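Local structure of angiopoietin-related protein 3 (Homo sapiens, 6EUA) at residues A[108-113]-A[207-212]; A[167-172]-A[177-182]; A[26-31]-A[36-41]. The protein raises plasma triglycerides by inhibiting lipoprotein lipase, and its C-terminal fibrinogen-like domain, the part described here, suffices to mediate endothelial cell adhesion. One frame throughout, in Å; residues are numbered along the deposited sequence.

Interaction 1. Residues A[108-113]-A[207-212]; sequences NKHYIE and RLYSIK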
loop_
_atom_site.group_PDB
_atom_site.type_symbol
_atom_site.label_atom_id
_atom_site.label_comp_id
_atom_site.label_asym_id
_atom_site.label_seq_id
_atom_site.Cartn_x
_atom_site.Cartn_y
_atom_site.Cartn_z
ATOM N N ASN A 108 -17.367 16.127 2.064
ATOM C CA ASN A 108 -16.872 17.319 1.394
ATOM C C ASN A 108 -15.394 17.514 1.706
ATOM O O ASN A 108 -14.929 17.221 2.811
ATOM C CB ASN A 108 -17.648 18.562 1.826
ATOM C CG ASN A 108 -19.121 18.484 1.503
ATOM O OD1 ASN A 108 -19.690 17.402 1.339
ATOM N ND2 ASN A 108 -19.754 19.646 1.416
ATOM N N LYS A 109 -14.657 18.023 0.724
ATOM C CA LYS A 109 -13.220 18.225 0.838
ATOM C C LYS A 109 -12.908 19.704 1.013
ATOM O O LYS A 109 -13.372 20.539 0.230
ATOM C CB LYS A 109 -12.494 17.682 -0.392
ATOM C CG LYS A 109 -12.592 16.178 -0.546
ATOM C CD LYS A 109 -11.534 15.650 -1.505
ATOM C CE LYS A 109 -11.968 15.811 -2.965
ATOM N NZ LYS A 109 -11.723 17.183 -3.511
ATOM N N HIS A 110 -12.114 20.015 2.031
ATOM C CA HIS A 110 -11.590 21.352 2.271
ATOM C C HIS A 110 -10.068 21.305 2.248
ATOM O O HIS A 110 -9.466 20.323 2.685
ATOM C CB HIS A 110 -12.066 21.896 3.624
ATOM C CG HIS A 110 -13.553 21.898 3.785
ATOM N ND1 HIS A 110 -14.234 20.891 4.436
ATOM C CD2 HIS A 110 -14.492 22.785 3.379
ATOM C CE1 HIS A 110 -15.528 21.161 4.426
ATOM N NE2 HIS A 110 -15.710 22.305 3.791
ATOM N N TYR A 111 -9.442 22.369 1.749
ATOM C CA TYR A 111 -7.990 22.483 1.779
ATOM C C TYR A 111 -7.596 23.896 2.177
ATOM O O TYR A 111 -8.358 24.853 2.003
ATOM C CB TYR A 111 -7.350 22.139 0.425
ATOM C CG TYR A 111 -7.446 23.270 -0.577
ATOM C CD1 TYR A 111 -6.373 24.130 -0.801
ATOM C CD2 TYR A 111 -8.622 23.494 -1.287
ATOM C CE1 TYR A 111 -6.470 25.174 -1.709
ATOM C CE2 TYR A 111 -8.726 24.535 -2.194
ATOM C CZ TYR A 111 -7.647 25.370 -2.400
ATOM O OH TYR A 111 -7.739 26.405 -3.301
ATOM N N ILE A 112 -6.380 24.014 2.703
ATOM C CA ILE A 112 -5.781 25.318 2.950
ATOM C C ILE A 112 -4.273 25.172 2.841
ATOM O O ILE A 112 -3.697 24.157 3.245
ATOM C CB ILE A 112 -6.232 25.901 4.312
ATOM C CG1 ILE A 112 -5.533 27.232 4.600
ATOM C CG2 ILE A 112 -6.069 24.896 5.433
ATOM C CD1 ILE A 112 -6.124 27.975 5.811
ATOM N N GLU A 113 -3.640 26.178 2.249
ATOM C CA GLU A 113 -2.199 26.186 2.072
ATOM C C GLU A 113 -1.597 27.343 2.853
ATOM O O GLU A 113 -2.207 28.411 2.981
ATOM C CB GLU A 113 -1.823 26.269 0.592
ATOM C CG GLU A 113 -2.250 25.042 -0.188
ATOM C CD GLU A 113 -1.571 24.921 -1.539
ATOM O OE1 GLU A 113 -0.671 25.739 -1.830
ATOM O OE2 GLU A 113 -1.951 24.014 -2.314
ATOM N N ARG A 207 -17.059 29.152 12.990
ATOM C CA ARG A 207 -17.599 27.953 12.362
ATOM C C ARG A 207 -16.685 26.756 12.622
ATOM O O ARG A 207 -15.504 26.778 12.262
ATOM C CB ARG A 207 -17.773 28.197 10.865
ATOM C CG ARG A 207 -17.819 26.928 10.028
ATOM C CD ARG A 207 -19.142 26.193 10.168
ATOM N NE ARG A 207 -19.237 25.060 9.247
ATOM C CZ ARG A 207 -19.342 25.161 7.925
ATOM N NH1 ARG A 207 -19.384 26.353 7.337
ATOM N NH2 ARG A 207 -19.415 24.060 7.188
ATOM N N LEU A 208 -17.224 25.717 13.251
ATOM C CA LEU A 208 -16.457 24.525 13.591
ATOM C C LEU A 208 -16.782 23.404 12.611
ATOM O O LEU A 208 -17.946 23.027 12.457
ATOM C CB LEU A 208 -16.754 24.077 15.021
ATOM C CG LEU A 208 -15.744 23.116 15.651
ATOM C CD1 LEU A 208 -15.645 23.379 17.135
ATOM C CD2 LEU A 208 -16.125 21.654 15.380
ATOM N N TYR A 209 -15.748 22.865 11.972
ATOM C CA TYR A 209 -15.886 21.783 11.004
ATOM C C TYR A 209 -15.611 20.445 11.679
ATOM O O TYR A 209 -14.579 20.281 12.339
ATOM C CB TYR A 209 -14.931 21.979 9.823
ATOM C CG TYR A 209 -15.238 23.200 8.996
ATOM C CD1 TYR A 209 -15.993 23.096 7.841
ATOM C CD2 TYR A 209 -14.763 24.456 9.356
ATOM C CE1 TYR A 209 -16.278 24.197 7.073
ATOM C CE2 TYR A 209 -15.045 25.574 8.586
ATOM C CZ TYR A 209 -15.808 25.434 7.442
ATOM O OH TYR A 209 -16.111 26.520 6.653
ATOM N N SER A 210 -16.543 19.503 11.522
ATOM C CA SER A 210 -16.349 18.120 11.950
ATOM C C SER A 210 -15.493 17.393 10.914
ATOM O O SER A 210 -15.862 17.335 9.739
ATOM C CB SER A 210 -17.702 17.429 12.121
ATOM O OG SER A 210 -17.570 16.121 12.653
ATOM N N ILE A 211 -14.352 16.854 11.333
ATOM C CA ILE A 211 -13.368 16.277 10.412
ATOM C C ILE A 211 -13.317 14.761 10.588
ATOM O O ILE A 211 -13.156 14.260 11.707
ATOM C CB ILE A 211 -11.975 16.896 10.618
ATOM C CG1 ILE A 211 -12.074 18.420 10.658
ATOM C CG2 ILE A 211 -11.016 16.439 9.520
ATOM C CD1 ILE A 211 -12.590 19.042 9.380
ATOM N N LYS A 212 -13.434 14.034 9.478
ATOM C CA LYS A 212 -13.350 12.580 9.468
ATOM C C LYS A 212 -11.959 12.072 9.096
ATOM O O LYS A 212 -11.532 11.021 9.592
ATOM C CB LYS A 212 -14.385 11.996 8.487
ATOM C CG LYS A 212 -14.159 10.524 8.138
ATOM C CD LYS A 212 -15.301 9.934 7.347
ATOM C CE LYS A 212 -15.329 10.462 5.920
ATOM N NZ LYS A 212 -16.723 10.559 5.399
#
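Tyr209 presents the edge of its phenol ring to the face of the His110 imidazole, a T-shaped pair that makes up nearly the whole contact between residues 108-113 and 207-212. The ring centroids are 5.0 Å apart and the planes are inclined at 63°, with the two side chains crossing at about a right angle. One ring edge of Tyr209 does the touching: CD1 stands over the imidazole face, 4.0 Å from His110 CE1, while Tyr209 CE1 approaches His110 NE2 at 3.8 Å. Both side chains place CG opposite the carbonyl carbon (chi1 -56° for His110 and -65° for Tyr209), which sends the rings into the space between two strands whose nearest CA atoms, of His110 and Tyr209, are 9.7 Å apart. Within its own segment, Tyr209 also lies against Arg207, its CE1 3.1 Å above the guanidinium plane towards the rim. Val136 and Asp104 touch the histidine, Pro137 and Trp201 the tyrosine; the pair itself joins strand 109-118 of the large sheet to the two-stranded sheet of 199-202 and 208-211. An alanine in place of His110 would remove the imidazole and would probably leave the Tyr209 edge without its aromatic partner, opening a gap between the sheets. No hydrogen bond crosses the contact, and His110 ND1 is buried without a partner in the model. Arg207 NH2, 5.3 Å from His110 NE2, would tend to disfavour a charged imidazole, although the carboxylate of Asp104 could offset this.

Interaction 2. Residues A[167-172]-A[177-182]; sequences GGWWWH and ENNLNG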
loop_
_atom_site.group_PDB
_atom_site.type_symbol
_atom_site.label_atom_id
_atom_site.label_comp_id
_atom_site.label_asym_id
_atom_site.label_seq_id
_atom_site.Cartn_x
_atom_site.Cartn_y
_atom_site.Cartn_z
ATOM N N GLY A 167 -2.385 14.203 22.107
ATOM C CA GLY A 167 -1.675 14.278 20.846
ATOM C C GLY A 167 -0.605 15.356 20.836
ATOM O O GLY A 167 -0.497 16.199 21.735
ATOM N N GLY A 168 0.218 15.308 19.789
ATOM C CA GLY A 168 1.304 16.261 19.607
ATOM C C GLY A 168 0.943 17.295 18.554
ATOM O O GLY A 168 0.565 16.949 17.435
ATOM N N TRP A 169 1.085 18.572 18.921
ATOM C CA TRP A 169 0.626 19.663 18.067
ATOM C C TRP A 169 1.383 20.942 18.395
ATOM O O TRP A 169 2.023 21.060 19.442
ATOM C CB TRP A 169 -0.888 19.906 18.215
ATOM C CG TRP A 169 -1.499 20.681 17.073
ATOM C CD1 TRP A 169 -2.160 21.902 17.133
ATOM C CD2 TRP A 169 -1.511 20.291 15.696
ATOM N NE1 TRP A 169 -2.567 22.275 15.875
ATOM C CE2 TRP A 169 -2.187 21.302 14.978
ATOM C CE3 TRP A 169 -1.016 19.176 14.995
ATOM C CZ2 TRP A 169 -2.375 21.234 13.593
ATOM C CZ3 TRP A 169 -1.221 19.102 13.616
ATOM C CH2 TRP A 169 -1.886 20.126 12.934
ATOM N N TRP A 170 1.283 21.907 17.481
ATOM C CA TRP A 170 1.919 23.212 17.630
ATOM C C TRP A 170 0.934 24.188 18.268
ATOM O O TRP A 170 -0.225 24.263 17.850
ATOM C CB TRP A 170 2.374 23.742 16.271
ATOM C CG TRP A 170 3.528 23.001 15.586
ATOM C CD1 TRP A 170 4.876 23.199 15.789
ATOM C CD2 TRP A 170 3.427 21.981 14.581
ATOM N NE1 TRP A 170 5.610 22.367 14.973
ATOM C CE2 TRP A 170 4.748 21.614 14.218
ATOM C CE3 TRP A 170 2.351 21.345 13.947
ATOM C CZ2 TRP A 170 5.021 20.637 13.258
ATOM C CZ3 TRP A 170 2.618 20.380 12.981
ATOM C CH2 TRP A 170 3.948 20.027 12.654
ATOM N N TRP A 171 1.396 24.940 19.269
ATOM C CA TRP A 171 0.492 25.757 20.068
ATOM C C TRP A 171 1.076 27.140 20.302
ATOM O O TRP A 171 2.290 27.344 20.267
ATOM C CB TRP A 171 0.180 25.110 21.428
ATOM C CG TRP A 171 -0.613 23.828 21.312
ATOM C CD1 TRP A 171 -0.164 22.554 21.551
ATOM C CD2 TRP A 171 -1.989 23.697 20.922
ATOM N NE1 TRP A 171 -1.176 21.645 21.335
ATOM C CE2 TRP A 171 -2.303 22.318 20.945
ATOM C CE3 TRP A 171 -2.981 24.610 20.542
ATOM C CZ2 TRP A 171 -3.566 21.832 20.604
ATOM C CZ3 TRP A 171 -4.243 24.126 20.218
ATOM C CH2 TRP A 171 -4.522 22.749 20.252
ATOM N N HIS A 172 0.169 28.084 20.538
ATOM C CA HIS A 172 0.473 29.406 21.058
ATOM C C HIS A 172 -0.609 29.711 22.087
ATOM O O HIS A 172 -1.623 29.011 22.158
ATOM C CB HIS A 172 0.513 30.435 19.920
ATOM C CG HIS A 172 0.446 31.862 20.363
ATOM N ND1 HIS A 172 -0.319 32.796 19.701
ATOM C CD2 HIS A 172 1.106 32.535 21.334
ATOM C CE1 HIS A 172 -0.173 33.973 20.281
ATOM N NE2 HIS A 172 0.677 33.840 21.282
ATOM N N GLU A 177 -9.315 25.387 18.588
ATOM C CA GLU A 177 -9.693 24.039 18.163
ATOM C C GLU A 177 -9.122 23.825 16.766
ATOM O O GLU A 177 -9.773 24.099 15.752
ATOM C CB GLU A 177 -11.207 23.862 18.194
ATOM C CG GLU A 177 -11.749 23.273 19.488
ATOM C CD GLU A 177 -13.232 23.542 19.680
ATOM O OE1 GLU A 177 -13.978 22.575 19.946
ATOM O OE2 GLU A 177 -13.652 24.717 19.576
ATOM N N ASN A 178 -7.880 23.317 16.722
ATOM C CA ASN A 178 -7.141 23.146 15.475
ATOM C C ASN A 178 -6.235 21.910 15.498
ATOM O O ASN A 178 -5.307 21.823 14.680
ATOM C CB ASN A 178 -6.287 24.390 15.204
ATOM C CG ASN A 178 -5.055 24.467 16.126
ATOM O OD1 ASN A 178 -5.043 23.909 17.218
ATOM N ND2 ASN A 178 -4.021 25.157 15.675
ATOM N N ASN A 179 -6.443 20.978 16.424
ATOM C CA ASN A 179 -5.493 19.896 16.674
ATOM C C ASN A 179 -5.829 18.704 15.797
ATOM O O ASN A 179 -6.548 17.792 16.201
ATOM C CB ASN A 179 -5.485 19.523 18.150
ATOM C CG ASN A 179 -4.408 18.494 18.495
ATOM O OD1 ASN A 179 -3.729 17.945 17.615
ATOM N ND2 ASN A 179 -4.248 18.228 19.799
ATOM N N LEU A 180 -5.242 18.682 14.600
ATOM C CA LEU A 180 -5.426 17.554 13.697
ATOM C C LEU A 180 -4.791 16.272 14.218
ATOM O O LEU A 180 -5.112 15.190 13.706
ATOM C CB LEU A 180 -4.861 17.890 12.322
ATOM C CG LEU A 180 -5.434 19.150 11.672
ATOM C CD1 LEU A 180 -5.002 19.212 10.226
ATOM C CD2 LEU A 180 -6.966 19.210 11.794
ATOM N N ASN A 181 -3.897 16.365 15.209
ATOM C CA ASN A 181 -3.346 15.193 15.879
ATOM C C ASN A 181 -4.067 14.912 17.199
ATOM O O ASN A 181 -3.532 14.200 18.064
ATOM C CB ASN A 181 -1.837 15.369 16.101
ATOM C CG ASN A 181 -1.032 15.291 14.795
ATOM O OD1 ASN A 181 -1.543 14.881 13.753
ATOM N ND2 ASN A 181 0.229 15.706 14.855
ATOM N N GLY A 182 -5.274 15.457 17.358
ATOM C CA GLY A 182 -6.027 15.346 18.586
ATOM C C GLY A 182 -6.736 14.010 18.722
ATOM O O GLY A 182 -6.564 13.087 17.924
#
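The indole of Trp169 is covered on one face by the backbone of 177-182: Asn179 CA sits 3.8 Å from the centroid of its five-membered ring and only 7° off the normal, a CH-pi contact, with Leu180 N over the same face. Trp170 CE3 lies over the opposite face, and Trp171 CE2 and Asn181 ND2 meet the edge. Trp171 in turn has Trp169 CD1 over one face and Asn179 ND2 at its edge. Trp169 reaches this position with CG anti to the backbone N (chi1 -161°), which also brings its CH2 to 3.8 Å from Leu180 CB. Asn181 is turned steeply to the indole, its amide plane 77° from the ring, and gives ND2 to Gly168 O at 2.9 Å; the bond is nearly in the amide plane. Asn179 opens a type I turn closed by Gly182 N to Asn179 O, and its OD1 accepts a weak hydrogen bond from Asn181 N. At Gly167, CA approaches Asn181 O at 3.3 Å, where a side chain would collide. Asn181 OD1 is bound by Gln53 and Asn179 ND2 by Glu163 O. In this region, which probably corresponds to the P subdomain of fibrinogen, the buried amides of Asn179 and Asn181 thus have their polar ends engaged, and a loop lacking regular structure is held against residues 167-172 by the Asn181 hydrogen bond and packing on the Trp169 face.

Interaction 3. Residues A[26-31]-A[36-41]; sequences MYAIRP and VFHVYC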
loop_
_atom_site.group_PDB
_atom_site.type_symbol
_atom_site.label_atom_id
_atom_site.label_comp_id
_atom_site.label_asym_id
_atom_site.label_seq_id
_atom_site.Cartn_x
_atom_site.Cartn_y
_atom_site.Cartn_z
ATOM N N MET A 26 4.775 4.999 -1.987
ATOM C CA MET A 26 5.850 4.956 -0.998
ATOM C C MET A 26 7.209 4.953 -1.693
ATOM O O MET A 26 7.450 4.142 -2.597
ATOM C CB MET A 26 5.691 3.707 -0.116
ATOM C CG MET A 26 6.745 3.531 1.013
ATOM S SD MET A 26 6.540 2.040 2.045
ATOM C CE MET A 26 6.534 0.751 0.798
ATOM N N TYR A 27 8.102 5.846 -1.260
ATOM C CA TYR A 27 9.407 6.004 -1.898
ATOM C C TYR A 27 10.484 6.228 -0.839
ATOM O O TYR A 27 10.212 6.798 0.219
ATOM C CB TYR A 27 9.426 7.190 -2.878
ATOM C CG TYR A 27 8.509 7.073 -4.084
ATOM C CD1 TYR A 27 8.916 6.400 -5.229
ATOM C CD2 TYR A 27 7.244 7.660 -4.084
ATOM C CE1 TYR A 27 8.084 6.295 -6.337
ATOM C CE2 TYR A 27 6.405 7.559 -5.190
ATOM C CZ TYR A 27 6.831 6.881 -6.314
ATOM O OH TYR A 27 5.994 6.777 -7.410
ATOM N N ALA A 28 11.711 5.786 -1.135
ATOM C CA ALA A 28 12.877 6.117 -0.316
ATOM C C ALA A 28 13.423 7.490 -0.700
ATOM O O ALA A 28 13.575 7.794 -1.888
ATOM C CB ALA A 28 13.979 5.062 -0.470
ATOM N N ILE A 29 13.715 8.322 0.303
ATOM C CA ILE A 29 14.384 9.597 0.076
ATOM C C ILE A 29 15.545 9.700 1.057
ATOM O O ILE A 29 15.648 8.943 2.023
ATOM C CB ILE A 29 13.442 10.819 0.235
ATOM C CG1 ILE A 29 12.926 10.920 1.687
ATOM C CG2 ILE A 29 12.304 10.769 -0.778
ATOM C CD1 ILE A 29 12.252 12.250 2.027
ATOM N N ARG A 30 16.429 10.657 0.797
ATOM C CA ARG A 30 17.560 10.907 1.688
ATOM C C ARG A 30 17.887 12.384 1.613
ATOM O O ARG A 30 18.663 12.825 0.754
ATOM C CB ARG A 30 18.780 10.053 1.340
ATOM C CG ARG A 30 19.699 9.807 2.539
ATOM C CD ARG A 30 21.142 9.584 2.132
ATOM N NE ARG A 30 21.645 10.686 1.318
ATOM C CZ ARG A 30 22.314 11.740 1.789
ATOM N NH1 ARG A 30 22.577 11.850 3.088
ATOM N NH2 ARG A 30 22.726 12.687 0.951
ATOM N N PRO A 31 17.281 13.195 2.477
ATOM C CA PRO A 31 17.669 14.608 2.560
ATOM C C PRO A 31 19.128 14.726 2.979
ATOM O O PRO A 31 19.727 13.787 3.512
ATOM C CB PRO A 31 16.722 15.184 3.621
ATOM C CG PRO A 31 15.572 14.205 3.702
ATOM C CD PRO A 31 16.178 12.854 3.393
ATOM N N VAL A 36 18.711 7.375 5.036
ATOM C CA VAL A 36 17.615 7.024 4.139
ATOM C C VAL A 36 16.373 6.730 4.965
ATOM O O VAL A 36 16.443 6.071 6.010
ATOM C CB VAL A 36 17.976 5.796 3.279
ATOM C CG1 VAL A 36 16.767 5.351 2.465
ATOM C CG2 VAL A 36 19.187 6.066 2.387
ATOM N N PHE A 37 15.228 7.237 4.519
ATOM C CA PHE A 37 13.960 6.838 5.107
ATOM C C PHE A 37 12.870 6.919 4.040
ATOM O O PHE A 37 13.055 7.513 2.976
ATOM C CB PHE A 37 13.616 7.674 6.353
ATOM C CG PHE A 37 13.443 9.152 6.098
ATOM C CD1 PHE A 37 12.211 9.667 5.747
ATOM C CD2 PHE A 37 14.498 10.030 6.283
ATOM C CE1 PHE A 37 12.042 11.043 5.523
ATOM C CE2 PHE A 37 14.342 11.415 6.086
ATOM C CZ PHE A 37 13.115 11.917 5.706
ATOM N N HIS A 38 11.730 6.300 4.337
ATOM C CA HIS A 38 10.651 6.171 3.370
ATOM C C HIS A 38 9.554 7.180 3.653
ATOM O O HIS A 38 9.223 7.443 4.812
ATOM C CB HIS A 38 10.065 4.758 3.373
ATOM C CG HIS A 38 11.030 3.729 2.891
ATOM N ND1 HIS A 38 10.979 3.196 1.621
ATOM C CD2 HIS A 38 12.112 3.178 3.490
ATOM C CE1 HIS A 38 11.976 2.340 1.468
ATOM N NE2 HIS A 38 12.675 2.306 2.588
ATOM N N VAL A 39 8.977 7.721 2.575
ATOM C CA VAL A 39 7.883 8.672 2.657
ATOM C C VAL A 39 6.786 8.215 1.712
ATOM O O VAL A 39 7.004 7.398 0.810
ATOM C CB VAL A 39 8.326 10.107 2.297
ATOM C CG1 VAL A 39 9.258 10.667 3.357
ATOM C CG2 VAL A 39 8.951 10.163 0.878
ATOM N N TYR A 40 5.589 8.750 1.933
ATOM C CA TYR A 40 4.514 8.660 0.952
ATOM C C TYR A 40 4.534 9.943 0.128
ATOM O O TYR A 40 4.391 11.041 0.682
ATOM C CB TYR A 40 3.148 8.448 1.609
ATOM C CG TYR A 40 2.087 8.133 0.589
ATOM C CD1 TYR A 40 1.384 9.148 -0.055
ATOM C CD2 TYR A 40 1.811 6.818 0.238
ATOM C CE1 TYR A 40 0.427 8.851 -1.022
ATOM C CE2 TYR A 40 0.855 6.513 -0.717
ATOM C CZ TYR A 40 0.170 7.532 -1.339
ATOM O OH TYR A 40 -0.769 7.226 -2.293
ATOM N N CYS A 41 4.769 9.811 -1.181
ATOM C CA CYS A 41 4.726 10.956 -2.083
ATOM C C CYS A 41 3.321 11.033 -2.658
ATOM O O CYS A 41 2.816 10.049 -3.206
ATOM C CB CYS A 41 5.765 10.847 -3.204
ATOM S SG CYS A 41 7.520 10.940 -2.665
#
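Four backbone hydrogen bonds tie 26-31 to 36-41 as an antiparallel hairpin. Tyr27 and Val39 form one hydrogen-bonded pair, with Tyr27 N to Val39 O and Val39 N to Tyr27 O both 2.8 Å; Ile29 and Phe37 form the next, its Ile29 N to Phe37 O bond of 2.9 Å almost straight at 177°. On the face carrying these residues, Phe37 CG lies between backbone N and carbonyl carbon (chi1 62°), bringing the ring back toward 26-31, with Ile29 CG1 over one face. Pro31 CD meets the same ring at Phe37 CE2, 3.6 Å away, while Ile29 CD1 reaches Val39 CG1 at 3.6 Å. Farther along, Cys41 SG lies obliquely beside the Tyr27 ring, 3.6 Å from CD2. On the face of Met26, Ala28, His38 and Tyr40, Ala28 CB rests over the imidazole of His38. That imidazole packs edge-to-face with Tyr27 of the third subunit, whose Glu21 binds His38 N, and Tyr40 OH bonds to Arg75 of the second subunit. Helix 13-18 lies against the Tyr27 and Ile29 face, with Ile16 packed there and Cys13 joined to Cys41 by a disulfide; Ile90 of helix 84-91 meets Ile29 and Pro31, and strand 47-55 continues the sheet beyond 37-44.

From the N terminus, interaction 3 comes first: it closes the short hairpin of 25-29 and 37-44 at one end of the large antiparallel sheet. Interaction 1 opens later on strand 109-118 of that same sheet and closes a loop of 93 intervening residues when the chain returns at 207-212, tying the large sheet to the two-stranded sheet of 199-202 and 208-211. Nested inside this loop, interaction 2 folds 177-182 back after only four residues, tying the loop that follows strand 169-171 to that strand. Interactions 1 and 2 adjoin, with Leu208 CD1 packed 3.4 Å from Glu177 OE1. Interaction 3 lies on the far side of the chain's centre from both.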